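PDB 3MMG: nuclear inclusion protein A from Tobacco vein mottling virus, which probably acts as a 3C-type cysteine protease with a two-barrel, chymotrypsin-like fold, cutting polypeptides at specific sequences. Local coordinates for residues 40-49 / 197-208; 76-84 / 179-187. The protein carries 3 engineered substitutions. All blocks are in the same frame, centred on the assembly; numbering follows the deposited sequence.

The two contacts lie with their centres about 11 Å apart and meet on the antiparallel sheet of the N-terminal half, where strands 40-43 and 83-86 are neighbours. Along the chain the segments come in the order 40-49, 76-84, 179-187 and 197-208, so interaction 2 is nested inside the loop closed by interaction 1. Interaction 2 joins the N-terminal sheet to strand 177-181 of the C-terminal barrel and the start of helix 186-192; interaction 1 brings the chain beyond that helix back onto the N-terminal half. His46 of the first bonds to Asp81 of the second, consistent with the His-Asp pair of a chymotrypsin-like protease triad beside the bound peptide.

Interaction 1 of 2, residues 40-49 / 197-208; sequences YIIANQHLFR and WCKNWKFNADKI
The rings of Tyr40 and Trp197 lie almost parallel, their planes 6° apart, but are slid so far that they barely overlap; the six-membered rings have centroids 5.5 Å apart, and Tyr40 CE2 meets Trp197 CZ2 at 3.4 Å. In the plane of the indole edge sits water 1, which accepts from both Trp197 NE1 and Tyr40 OH. Trp201 receives its partners at the rim: the Gln45 carboxamide OE1 lies near its plane, 3.8 Å from CZ2, and CB of Phe48 stands off CZ3, while the backbone N of Phe203 rests over one face. The amide of Gln45 is turned 74° from that indole plane.

Phe203 swings its CG anti to the backbone N (chi1 179°), which carries the ring onto the turn at 45-49. Its CD1 side meets Gln45 O at 3.6 Å, and its CE2 runs alongside Arg49 CG, the two chains pointing the same way. Backbone N of Ala205 lies over a face of this ring. His46 CD2 stands over one face of the Arg49 guanidinium, which forms salt bridges with Glu30 and Glu217; Arg49 and Phe203 each pack on aromatic side-chain atoms of the bound peptide.

Water 3 gives to Gln45 OE1 at 2.8 Å and accepts from Asn204 N, and water 4 gives to Phe48 O at 2.6 Å and accepts from Phe203 N. Gln45 NE2 donates to water 2 and also to the backbone O of Ile82. The two segments share no direct hydrogen bond, so four waters carry the polar links of a largely aromatic contact.

Interaction 2 of 2, residues 76-84 / 179-187; sequences PVEGRDIIV and FVEFPEKFV
The backbones of Asp81 and Val180 come closest, with CA atoms 6.4 Å apart, and the chains diverge toward Val84 and Val187, while a type II turn from Val77 to Arg80 sets up the approach. From this turn Arg80 reaches across residues 179-187. Its CB packs on Val180 CG2, and a bend at chi3 (72°) brings the guanidinium round to Glu181. There NH1 donates to Glu181 O at 2.9 Å in a fairly straight bond, the oxygen lying in the guanidinium plane although the nitrogen stands above the carbonyl plane. The same NH1 makes a weak, bent bond to Glu181 OE2, part of a salt bridge, and a water that accepts from Arg80 NH2 donates a weak bond to OE2. Trp140 and Gln102 also bind the Glu181 carboxylate, so it has partners on both oxygens, Trp140 at OE1 and Gln102 at OE2, and Pro183 CB lies over a face of the guanidinium.

Ile82 sends CG1 against Val180 CG1 at 3.7 Å and its CD1 over the face of the Phe182 ring, 4.1 Å from the centroid and 20° off the normal, a CH-pi contact. Phe182 in turn places CD2 over the centre of the Phe186 ring. Val77 CG2 meets the edge of that ring at CE1, 4.0 Å away, and Val84 CG2, its side chain pointing against that of Phe186, meets CZ; Phe100 adds edge-to-face contacts to both phenylalanines.

Asp81, the centre of an inverse gamma turn, holds His46 and Ser168 through OD2. The arrangement is that of the junction between the two beta-barrels of a chymotrypsin-like protease, and it includes the aspartate of the probable catalytic His46-Asp81 pair.

Interaction 1 of 2, residues 40-49 / 197-208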
loop_
_atom_site.group_PDB
_atom_site.type_symbol
_atom_site.label_atom_id
_atom_site.label_comp_id
_atom_site.label_asym_id
_atom_site.label_seq_id
_atom_site.Cartn_x
_atom_site.Cartn_y
_atom_site.Cartn_z
ATOM N N TYR A 40 11.553 2.316 -6.630
ATOM C CA TYR A 40 10.136 2.034 -6.814
ATOM C C TYR A 40 9.296 2.532 -5.653
ATOM O O TYR A 40 9.739 2.515 -4.495
ATOM C CB TYR A 40 9.895 0.518 -6.962
ATOM C CG TYR A 40 10.794 -0.122 -7.986
ATOM C CD1 TYR A 40 11.789 -1.018 -7.604
ATOM C CD2 TYR A 40 10.644 0.178 -9.340
ATOM C CE1 TYR A 40 12.656 -1.593 -8.563
ATOM C CE2 TYR A 40 11.488 -0.389 -10.307
ATOM C CZ TYR A 40 12.479 -1.274 -9.910
ATOM O OH TYR A 40 13.321 -1.840 -10.860
ATOM N N ILE A 41 8.085 2.960 -5.986
ATOM C CA ILE A 41 7.034 3.252 -5.011
ATOM C C ILE A 41 5.896 2.275 -5.228
ATOM O O ILE A 41 5.390 2.154 -6.342
ATOM C CB ILE A 41 6.466 4.698 -5.198
ATOM C CG1 ILE A 41 7.604 5.740 -5.177
ATOM C CG2 ILE A 41 5.406 5.032 -4.128
ATOM C CD1 ILE A 41 8.367 5.780 -3.904
ATOM N N ILE A 42 5.510 1.581 -4.161
ATOM C CA ILE A 42 4.432 0.593 -4.218
ATOM C C ILE A 42 3.220 1.296 -3.632
ATOM O O ILE A 42 3.296 1.881 -2.529
ATOM C CB ILE A 42 4.786 -0.633 -3.363
ATOM C CG1 ILE A 42 6.009 -1.403 -3.929
ATOM C CG2 ILE A 42 3.565 -1.535 -3.171
ATOM C CD1 ILE A 42 6.813 -2.138 -2.855
ATOM N N ALA A 43 2.110 1.282 -4.361
ATOM C CA ALA A 43 0.931 2.011 -3.915
ATOM C C ALA A 43 -0.336 1.263 -4.312
ATOM O O ALA A 43 -0.270 0.259 -5.010
ATOM C CB ALA A 43 0.927 3.429 -4.513
ATOM N N ASN A 44 -1.486 1.764 -3.871
ATOM C CA ASN A 44 -2.765 1.257 -4.400
ATOM C C ASN A 44 -2.960 1.711 -5.848
ATOM O O ASN A 44 -2.627 2.844 -6.182
ATOM C CB ASN A 44 -3.944 1.801 -3.601
ATOM C CG ASN A 44 -3.908 1.393 -2.142
ATOM O OD1 ASN A 44 -3.388 2.126 -1.311
ATOM N ND2 ASN A 44 -4.416 0.199 -1.832
ATOM N N GLN A 45 -3.520 0.849 -6.705
ATOM C CA GLN A 45 -3.983 1.337 -8.037
ATOM C C GLN A 45 -4.930 2.524 -7.949
ATOM O O GLN A 45 -4.859 3.439 -8.786
ATOM C CB GLN A 45 -4.660 0.232 -8.861
ATOM C CG GLN A 45 -3.665 -0.779 -9.402
ATOM C CD GLN A 45 -4.322 -1.824 -10.261
ATOM O OE1 GLN A 45 -5.434 -1.631 -10.717
ATOM N NE2 GLN A 45 -3.635 -2.933 -10.489
ATOM N N HIS A 46 -5.771 2.551 -6.924
ATOM C CA HIS A 46 -6.776 3.603 -6.797
ATOM C C HIS A 46 -6.231 5.002 -6.488
ATOM O O HIS A 46 -6.978 5.986 -6.530
ATOM C CB HIS A 46 -7.903 3.200 -5.853
ATOM C CG HIS A 46 -7.619 3.390 -4.392
ATOM N ND1 HIS A 46 -7.257 2.340 -3.574
ATOM C CD2 HIS A 46 -7.755 4.471 -3.582
ATOM C CE1 HIS A 46 -7.144 2.775 -2.328
ATOM N NE2 HIS A 46 -7.449 4.063 -2.303
ATOM N N LEU A 47 -4.929 5.087 -6.217
ATOM C CA LEU A 47 -4.241 6.372 -6.184
ATOM C C LEU A 47 -4.427 7.117 -7.512
ATOM O O LEU A 47 -4.450 8.341 -7.528
ATOM C CB LEU A 47 -2.743 6.177 -5.912
ATOM C CG LEU A 47 -1.822 7.403 -6.008
ATOM C CD1 LEU A 47 -2.178 8.415 -4.909
ATOM C CD2 LEU A 47 -0.410 6.899 -5.878
ATOM N N PHE A 48 -4.580 6.383 -8.610
ATOM C CA PHE A 48 -4.691 7.001 -9.935
ATOM C C PHE A 48 -6.084 6.897 -10.546
ATOM O O PHE A 48 -6.235 6.913 -11.775
ATOM C CB PHE A 48 -3.633 6.428 -10.862
ATOM C CG PHE A 48 -2.242 6.600 -10.334
ATOM C CD1 PHE A 48 -1.517 5.504 -9.885
ATOM C CD2 PHE A 48 -1.673 7.863 -10.258
ATOM C CE1 PHE A 48 -0.222 5.669 -9.375
ATOM C CE2 PHE A 48 -0.390 8.046 -9.751
ATOM C CZ PHE A 48 0.336 6.954 -9.314
ATOM N N ARG A 49 -7.092 6.807 -9.687
ATOM C CA ARG A 49 -8.493 6.859 -10.112
ATOM C C ARG A 49 -8.757 8.032 -11.045
ATOM O O ARG A 49 -9.457 7.889 -12.056
ATOM C CB ARG A 49 -9.384 7.044 -8.902
ATOM C CG ARG A 49 -9.663 5.795 -8.161
ATOM C CD ARG A 49 -10.665 6.077 -7.071
ATOM N NE ARG A 49 -10.213 7.037 -6.064
ATOM C CZ ARG A 49 -10.838 7.212 -4.901
ATOM N NH1 ARG A 49 -11.915 6.494 -4.625
ATOM N NH2 ARG A 49 -10.405 8.095 -4.019
ATOM N N TRP A 197 7.142 -2.943 -17.945
ATOM C CA TRP A 197 6.849 -1.547 -17.578
ATOM C C TRP A 197 6.161 -0.812 -18.719
ATOM O O TRP A 197 6.390 -1.125 -19.890
ATOM C CB TRP A 197 8.138 -0.804 -17.222
ATOM C CG TRP A 197 8.761 -1.301 -15.952
ATOM C CD1 TRP A 197 9.804 -2.184 -15.828
ATOM C CD2 TRP A 197 8.359 -0.961 -14.623
ATOM N NE1 TRP A 197 10.077 -2.410 -14.490
ATOM C CE2 TRP A 197 9.206 -1.671 -13.732
ATOM C CE3 TRP A 197 7.367 -0.124 -14.098
ATOM C CZ2 TRP A 197 9.075 -1.573 -12.338
ATOM C CZ3 TRP A 197 7.246 -0.025 -12.711
ATOM C CH2 TRP A 197 8.100 -0.738 -11.858
ATOM N N CYS A 198 5.325 0.170 -18.390
ATOM C CA CYS A 198 4.754 1.022 -19.428
ATOM C C CYS A 198 4.347 2.403 -18.910
ATOM O O CYS A 198 4.159 2.592 -17.703
ATOM C CB CYS A 198 3.585 0.313 -20.127
ATOM S SG CYS A 198 2.028 0.333 -19.237
ATOM N N LYS A 199 4.213 3.367 -19.823
ATOM C CA LYS A 199 3.803 4.729 -19.448
ATOM C C LYS A 199 2.334 5.011 -19.733
ATOM O O LYS A 199 1.806 6.044 -19.336
ATOM C CB LYS A 199 4.674 5.780 -20.156
ATOM C CG LYS A 199 5.994 6.045 -19.477
ATOM C CD LYS A 199 6.788 7.114 -20.216
ATOM C CE LYS A 199 8.166 7.292 -19.592
ATOM N NZ LYS A 199 9.049 6.111 -19.828
ATOM N N ASN A 200 1.659 4.075 -20.395
ATOM C CA ASN A 200 0.302 4.341 -20.858
ATOM C C ASN A 200 -0.803 3.602 -20.098
ATOM O O ASN A 200 -1.928 3.474 -20.597
ATOM C CB ASN A 200 0.229 4.125 -22.375
ATOM C CG ASN A 200 1.111 5.107 -23.128
ATOM O OD1 ASN A 200 0.766 6.287 -23.258
ATOM N ND2 ASN A 200 2.271 4.638 -23.594
ATOM N N TRP A 201 -0.464 3.131 -18.895
ATOM C CA TRP A 201 -1.415 2.511 -17.967
ATOM C C TRP A 201 -2.439 3.505 -17.419
ATOM O O TRP A 201 -2.107 4.608 -16.998
ATOM C CB TRP A 201 -0.687 1.844 -16.788
ATOM C CG TRP A 201 -1.639 1.179 -15.830
ATOM C CD1 TRP A 201 -2.155 -0.074 -15.944
ATOM C CD2 TRP A 201 -2.219 1.748 -14.642
ATOM N NE1 TRP A 201 -3.015 -0.332 -14.899
ATOM C CE2 TRP A 201 -3.073 0.768 -14.084
ATOM C CE3 TRP A 201 -2.096 2.984 -13.995
ATOM C CZ2 TRP A 201 -3.791 0.982 -12.895
ATOM C CZ3 TRP A 201 -2.824 3.205 -12.819
ATOM C CH2 TRP A 201 -3.662 2.209 -12.285
ATOM N N LYS A 202 -3.695 3.077 -17.401
ATOM C CA LYS A 202 -4.766 3.888 -16.870
ATOM C C LYS A 202 -5.618 3.000 -15.956
ATOM O O LYS A 202 -5.805 1.808 -16.242
ATOM C CB LYS A 202 -5.578 4.455 -18.034
ATOM C CG LYS A 202 -6.807 5.242 -17.654
ATOM C CD LYS A 202 -7.415 5.880 -18.893
ATOM C CE LYS A 202 -8.827 6.372 -18.620
ATOM N NZ LYS A 202 -9.344 7.179 -19.770
ATOM N N PHE A 203 -6.095 3.580 -14.857
ATOM C CA PHE A 203 -6.896 2.855 -13.868
ATOM C C PHE A 203 -8.221 2.364 -14.433
ATOM O O PHE A 203 -8.912 3.092 -15.138
ATOM C CB PHE A 203 -7.151 3.709 -12.623
ATOM C CG PHE A 203 -7.992 3.017 -11.571
ATOM C CD1 PHE A 203 -7.449 1.998 -10.784
ATOM C CD2 PHE A 203 -9.318 3.379 -11.375
ATOM C CE1 PHE A 203 -8.218 1.358 -9.816
ATOM C CE2 PHE A 203 -10.106 2.749 -10.407
ATOM C CZ PHE A 203 -9.551 1.736 -9.624
ATOM N N ASN A 204 -8.566 1.126 -14.097
ATOM C CA ASN A 204 -9.848 0.548 -14.489
ATOM C C ASN A 204 -10.296 -0.422 -13.399
ATOM O O ASN A 204 -9.716 -1.488 -13.261
ATOM C CB ASN A 204 -9.695 -0.185 -15.824
ATOM C CG ASN A 204 -11.007 -0.800 -16.321
ATOM O OD1 ASN A 204 -12.066 -0.622 -15.720
ATOM N ND2 ASN A 204 -10.931 -1.508 -17.441
ATOM N N ALA A 205 -11.298 -0.029 -12.622
ATOM C CA ALA A 205 -11.777 -0.856 -11.502
ATOM C C ALA A 205 -12.233 -2.233 -11.957
ATOM O O ALA A 205 -12.146 -3.196 -11.193
ATOM C CB ALA A 205 -12.902 -0.156 -10.743
ATOM N N ASP A 206 -12.722 -2.322 -13.198
ATOM C CA ASP A 206 -13.194 -3.590 -13.766
ATOM C C ASP A 206 -12.097 -4.624 -13.910
ATOM O O ASP A 206 -12.380 -5.803 -14.097
ATOM C CB ASP A 206 -13.833 -3.367 -15.137
ATOM C CG ASP A 206 -15.152 -2.649 -15.051
ATOM O OD1 ASP A 206 -15.708 -2.545 -13.928
ATOM O OD2 ASP A 206 -15.645 -2.198 -16.120
ATOM N N LYS A 207 -10.846 -4.186 -13.835
ATOM C CA LYS A 207 -9.721 -5.092 -13.970
ATOM C C LYS A 207 -9.259 -5.636 -12.617
ATOM O O LYS A 207 -8.332 -6.442 -12.560
ATOM C CB LYS A 207 -8.561 -4.411 -14.695
ATOM C CG LYS A 207 -8.938 -3.948 -16.100
ATOM C CD LYS A 207 -7.718 -3.779 -16.958
ATOM C CE LYS A 207 -8.063 -3.950 -18.435
ATOM N NZ LYS A 207 -6.817 -4.038 -19.262
ATOM N N ILE A 208 -9.897 -5.194 -11.538
ATOM C CA ILE A 208 -9.639 -5.752 -10.205
ATOM C C ILE A 208 -10.691 -6.835 -9.948
ATOM O O ILE A 208 -11.830 -6.692 -10.384
ATOM C CB ILE A 208 -9.652 -4.625 -9.140
ATOM C CG1 ILE A 208 -8.378 -3.780 -9.300
ATOM C CG2 ILE A 208 -9.787 -5.183 -7.720
ATOM C CD1 ILE A 208 -8.469 -2.400 -8.715
HETATM O O HOH W 1 12.230 -3.411 -12.788
HETATM O O HOH W 2 -5.545 -4.634 -12.488
HETATM O O HOH W 3 -7.059 -1.117 -12.878
HETATM O O HOH W 4 -5.523 6.328 -14.254
#

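Interaction 2 of 2, residues 76-84 / 179-187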
loop_
_atom_site.group_PDB
_atom_site.type_symbol
_atom_site.label_atom_id
_atom_site.label_comp_id
_atom_site.label_asym_id
_atom_site.label_seq_id
_atom_site.Cartn_x
_atom_site.Cartn_y
_atom_site.Cartn_z
ATOM N N PRO A 76 1.273 -2.515 -13.047
ATOM C CA PRO A 76 0.190 -2.970 -12.173
ATOM C C PRO A 76 0.358 -4.437 -11.780
ATOM O O PRO A 76 0.899 -5.238 -12.549
ATOM C CB PRO A 76 -1.063 -2.795 -13.047
ATOM C CG PRO A 76 -0.551 -3.011 -14.458
ATOM C CD PRO A 76 0.807 -2.301 -14.439
ATOM N N VAL A 77 -0.085 -4.788 -10.575
ATOM C CA VAL A 77 -0.251 -6.202 -10.242
ATOM C C VAL A 77 -1.674 -6.485 -10.722
ATOM O O VAL A 77 -2.622 -6.166 -10.038
ATOM C CB VAL A 77 -0.163 -6.454 -8.708
ATOM C CG1 VAL A 77 -0.299 -7.955 -8.413
ATOM C CG2 VAL A 77 1.160 -5.906 -8.110
ATOM N N GLU A 78 -1.827 -7.015 -11.939
ATOM C CA GLU A 78 -3.149 -7.065 -12.549
ATOM C C GLU A 78 -4.132 -7.916 -11.724
ATOM O O GLU A 78 -3.772 -8.989 -11.236
ATOM C CB GLU A 78 -3.061 -7.560 -14.009
ATOM C CG GLU A 78 -2.368 -6.573 -14.968
ATOM C CD GLU A 78 -3.199 -5.320 -15.349
ATOM O OE1 GLU A 78 -4.224 -4.991 -14.700
ATOM O OE2 GLU A 78 -2.794 -4.631 -16.312
ATOM N N GLY A 79 -5.360 -7.423 -11.566
ATOM C CA GLY A 79 -6.371 -8.145 -10.803
ATOM C C GLY A 79 -6.479 -7.716 -9.337
ATOM O O GLY A 79 -7.393 -8.138 -8.630
ATOM N N ARG A 80 -5.565 -6.862 -8.872
ATOM C CA ARG A 80 -5.669 -6.383 -7.489
ATOM C C ARG A 80 -5.245 -4.930 -7.344
ATOM O O ARG A 80 -4.640 -4.369 -8.260
ATOM C CB ARG A 80 -4.904 -7.281 -6.530
ATOM C CG ARG A 80 -3.392 -7.132 -6.641
ATOM C CD ARG A 80 -2.674 -8.191 -5.804
ATOM N NE ARG A 80 -2.804 -9.506 -6.446
ATOM C CZ ARG A 80 -2.478 -10.673 -5.893
ATOM N NH1 ARG A 80 -1.982 -10.728 -4.650
ATOM N NH2 ARG A 80 -2.644 -11.802 -6.595
ATOM N N ASP A 81 -5.564 -4.336 -6.192
ATOM C CA ASP A 81 -5.390 -2.892 -5.982
ATOM C C ASP A 81 -3.969 -2.525 -5.552
ATOM O O ASP A 81 -3.801 -1.819 -4.556
ATOM C CB ASP A 81 -6.420 -2.391 -4.966
ATOM C CG ASP A 81 -6.430 -0.874 -4.836
ATOM O OD1 ASP A 81 -6.064 -0.180 -5.825
ATOM O OD2 ASP A 81 -6.809 -0.398 -3.752
ATOM N N ILE A 82 -2.975 -3.016 -6.297
ATOM C CA ILE A 82 -1.552 -2.673 -6.123
ATOM C C ILE A 82 -0.907 -2.266 -7.458
ATOM O O ILE A 82 -1.161 -2.870 -8.510
ATOM C CB ILE A 82 -0.741 -3.837 -5.496
ATOM C CG1 ILE A 82 -1.395 -4.290 -4.170
ATOM C CG2 ILE A 82 0.746 -3.399 -5.261
ATOM C CD1 ILE A 82 -0.696 -5.477 -3.474
ATOM N N ILE A 83 -0.068 -1.234 -7.402
ATOM C CA ILE A 83 0.678 -0.767 -8.567
ATOM C C ILE A 83 2.097 -0.430 -8.122
ATOM O O ILE A 83 2.307 -0.065 -6.971
ATOM C CB ILE A 83 -0.006 0.448 -9.250
ATOM C CG1 ILE A 83 0.661 0.742 -10.600
ATOM C CG2 ILE A 83 -0.012 1.687 -8.343
ATOM C CD1 ILE A 83 -0.297 1.305 -11.598
ATOM N N VAL A 84 3.057 -0.605 -9.021
ATOM C CA VAL A 84 4.440 -0.242 -8.763
ATOM C C VAL A 84 4.770 0.903 -9.713
ATOM O O VAL A 84 4.457 0.839 -10.894
ATOM C CB VAL A 84 5.436 -1.424 -8.952
ATOM C CG1 VAL A 84 6.811 -1.008 -8.520
ATOM C CG2 VAL A 84 5.004 -2.672 -8.118
ATOM N N PHE A 179 -7.645 -5.177 3.476
ATOM C CA PHE A 179 -6.386 -4.897 2.832
ATOM C C PHE A 179 -6.209 -5.767 1.601
ATOM O O PHE A 179 -6.902 -6.789 1.453
ATOM C CB PHE A 179 -5.205 -5.024 3.804
ATOM C CG PHE A 179 -4.820 -6.429 4.197
ATOM C CD1 PHE A 179 -3.892 -7.166 3.425
ATOM C CD2 PHE A 179 -5.299 -6.986 5.398
ATOM C CE1 PHE A 179 -3.468 -8.432 3.840
ATOM C CE2 PHE A 179 -4.856 -8.256 5.833
ATOM C CZ PHE A 179 -3.959 -8.981 5.045
ATOM N N VAL A 180 -5.290 -5.363 0.725
ATOM C CA VAL A 180 -5.011 -6.154 -0.499
ATOM C C VAL A 180 -3.667 -6.827 -0.294
ATOM O O VAL A 180 -2.709 -6.156 0.078
ATOM C CB VAL A 180 -4.989 -5.304 -1.813
ATOM C CG1 VAL A 180 -4.119 -4.020 -1.640
ATOM C CG2 VAL A 180 -4.538 -6.153 -3.026
ATOM N N GLU A 181 -3.608 -8.139 -0.539
ATOM C CA GLU A 181 -2.401 -8.914 -0.284
ATOM C C GLU A 181 -1.398 -8.782 -1.409
ATOM O O GLU A 181 -1.779 -8.652 -2.569
ATOM C CB GLU A 181 -2.752 -10.403 -0.108
ATOM C CG GLU A 181 -3.396 -11.015 -1.350
ATOM C CD GLU A 181 -3.200 -12.513 -1.472
ATOM O OE1 GLU A 181 -3.612 -13.256 -0.575
ATOM O OE2 GLU A 181 -2.639 -12.943 -2.495
ATOM N N PHE A 182 -0.115 -8.841 -1.054
ATOM C CA PHE A 182 0.936 -9.059 -2.043
ATOM C C PHE A 182 0.854 -10.471 -2.578
ATOM O O PHE A 182 0.458 -11.385 -1.847
ATOM C CB PHE A 182 2.322 -8.763 -1.441
ATOM C CG PHE A 182 2.532 -7.296 -1.262
ATOM C CD1 PHE A 182 2.221 -6.685 -0.047
ATOM C CD2 PHE A 182 2.874 -6.504 -2.347
ATOM C CE1 PHE A 182 2.320 -5.313 0.108
ATOM C CE2 PHE A 182 2.974 -5.103 -2.205
ATOM C CZ PHE A 182 2.685 -4.512 -0.979
ATOM N N PRO A 183 1.213 -10.655 -3.853
ATOM C CA PRO A 183 1.287 -11.982 -4.440
ATOM C C PRO A 183 2.601 -12.697 -4.087
ATOM O O PRO A 183 3.528 -12.095 -3.535
ATOM C CB PRO A 183 1.253 -11.678 -5.936
ATOM C CG PRO A 183 2.009 -10.391 -6.047
ATOM C CD PRO A 183 1.516 -9.603 -4.846
ATOM N N GLU A 184 2.658 -13.989 -4.403
ATOM C CA GLU A 184 3.867 -14.786 -4.238
ATOM C C GLU A 184 4.981 -14.199 -5.101
ATOM O O GLU A 184 4.709 -13.709 -6.197
ATOM C CB GLU A 184 3.596 -16.214 -4.710
ATOM C CG GLU A 184 4.545 -17.280 -4.148
ATOM C CD GLU A 184 4.257 -18.684 -4.704
ATOM O OE1 GLU A 184 3.253 -18.869 -5.438
ATOM O OE2 GLU A 184 5.050 -19.607 -4.414
ATOM N N LYS A 185 6.215 -14.257 -4.591
ATOM C CA LYS A 185 7.429 -13.844 -5.322
ATOM C C LYS A 185 7.309 -12.415 -5.855
ATOM O O LYS A 185 7.704 -12.112 -6.996
ATOM C CB LYS A 185 7.706 -14.841 -6.454
ATOM C CG LYS A 185 8.063 -16.213 -5.918
ATOM C CD LYS A 185 8.274 -17.228 -7.011
ATOM C CE LYS A 185 8.547 -18.595 -6.392
ATOM N NZ LYS A 185 8.305 -19.694 -7.380
ATOM N N PHE A 186 6.754 -11.538 -5.020
ATOM C CA PHE A 186 6.460 -10.182 -5.437
ATOM C C PHE A 186 7.707 -9.404 -5.885
ATOM O O PHE A 186 7.704 -8.813 -6.969
ATOM C CB PHE A 186 5.736 -9.421 -4.310
ATOM C CG PHE A 186 5.543 -7.963 -4.599
ATOM C CD1 PHE A 186 4.724 -7.552 -5.647
ATOM C CD2 PHE A 186 6.182 -6.991 -3.813
ATOM C CE1 PHE A 186 4.547 -6.189 -5.912
ATOM C CE2 PHE A 186 6.002 -5.640 -4.073
ATOM C CZ PHE A 186 5.191 -5.239 -5.118
ATOM N N VAL A 187 8.734 -9.371 -5.032
ATOM C CA VAL A 187 9.993 -8.645 -5.341
ATOM C C VAL A 187 10.635 -9.154 -6.651
ATOM O O VAL A 187 10.909 -8.371 -7.569
ATOM C CB VAL A 187 10.968 -8.703 -4.145
ATOM C CG1 VAL A 187 12.324 -8.044 -4.488
ATOM C CG2 VAL A 187 10.327 -8.022 -2.938
HETATM O O HOH W 5 -2.052 -14.270 -5.466
#